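Local coordinates for TIR protein (Paracoccus denitrificans PD1222, PDB 3H16) that is a bacterial TIR-domain protein with a parallel beta sheet flanked by helices, present as two chains in the assembly, at residues E120-S123 with M128-K131. Residues are numbered along the deposited sequence; the frame is centred on the assembly and turned at random.
Sequences EVAS and MADK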
# COMPACT_ATOMS: atom_id res chain seq x y z
N GLU B 120 7.71 -12.33 16.17
CA GLU B 120 8.36 -13.43 15.48
C GLU B 120 9.07 -12.87 14.25
O GLU B 120 10.22 -13.21 13.96
CB GLU B 120 7.32 -14.45 15.07
CG GLU B 120 7.80 -15.87 15.05
CD GLU B 120 6.71 -16.83 14.61
OE1 GLU B 120 5.59 -16.77 15.17
OE2 GLU B 120 6.98 -17.64 13.70
N VAL B 121 8.37 -12.00 13.53
CA VAL B 121 8.92 -11.38 12.33
C VAL B 121 10.15 -10.56 12.74
O VAL B 121 11.24 -10.77 12.21
CB VAL B 121 7.86 -10.50 11.64
CG1 VAL B 121 8.43 -9.81 10.41
CG2 VAL B 121 6.69 -11.37 11.23
N ALA B 122 9.99 -9.65 13.69
CA ALA B 122 11.11 -8.84 14.15
C ALA B 122 12.33 -9.69 14.49
O ALA B 122 13.46 -9.29 14.21
CB ALA B 122 10.71 -8.00 15.38
N SER B 123 12.11 -10.85 15.11
CA SER B 123 13.21 -11.75 15.48
C SER B 123 13.99 -12.19 14.25
O SER B 123 15.22 -12.33 14.28
CB SER B 123 12.68 -12.99 16.20
OG SER B 123 12.40 -12.70 17.55
N MET B 128 11.99 -5.92 8.19
CA MET B 128 10.82 -6.58 7.62
C MET B 128 9.58 -6.44 8.50
O MET B 128 8.45 -6.38 8.00
CB MET B 128 11.14 -8.07 7.41
CG MET B 128 10.00 -8.88 6.82
SD MET B 128 9.65 -8.45 5.10
CE MET B 128 10.85 -9.49 4.24
N ALA B 129 9.80 -6.37 9.81
CA ALA B 129 8.70 -6.27 10.76
C ALA B 129 8.01 -4.91 10.75
O ALA B 129 6.93 -4.76 11.31
CB ALA B 129 9.21 -6.58 12.16
N ASP B 130 8.64 -3.94 10.10
CA ASP B 130 8.09 -2.60 10.02
C ASP B 130 7.62 -2.25 8.61
O ASP B 130 7.11 -1.16 8.38
CB ASP B 130 9.11 -1.57 10.49
CG ASP B 130 9.47 -1.73 11.95
OD1 ASP B 130 8.54 -1.93 12.76
OD2 ASP B 130 10.67 -1.64 12.29
N LYS B 131 7.81 -3.15 7.66
CA LYS B 131 7.39 -2.91 6.29
C LYS B 131 5.95 -3.38 6.14
O LYS B 131 5.64 -4.54 6.38
CB LYS B 131 8.32 -3.66 5.33
CG LYS B 131 8.07 -3.38 3.85
CD LYS B 131 9.05 -4.15 2.98
CE LYS B 131 8.90 -3.80 1.51
NZ LYS B 131 7.52 -4.06 1.01
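Val121 and Ala122 pack against Met128 and Ala129 in a small van der Waals contact, without hydrogen bonds between the segments and burying 135 Å² (both sides summed), between two consecutive short helices, 118-124 and 126-129, which fill the connection between strands 109-113 and 134-135. The closest pair of alpha carbons, Ala122 CA and Ala129 CA at 4.9 Å, shows how near the two backbones come, a spacing that the small alanine side chains permit. The methyl of Ala129 points at the first helix and meets its backbone, with CB 3.5 Å from Ala122 N, while the two methyls, Ala122 CB and Ala129 CB, lie 3.8 Å apart. Beside them, Val121 sends one branch across: with CG1 anti to its backbone N (chi1 178°), that methyl reaches to 3.6 Å from Ala129 CA. Met128 joins through CG, 4.0 Å from Val121 CG1; beyond it the chain bends at chi2 and chi3, and its end leads away and packs on Leu98 and Phe99. Val121 also packs on Trp113 of strand 109-113, so helix 118-124 rests on the sheet at this point. Two short helices thus form the crossover between neighbouring parallel strands, part of the beta-alpha-beta topology of the flavodoxin-like TIR fold.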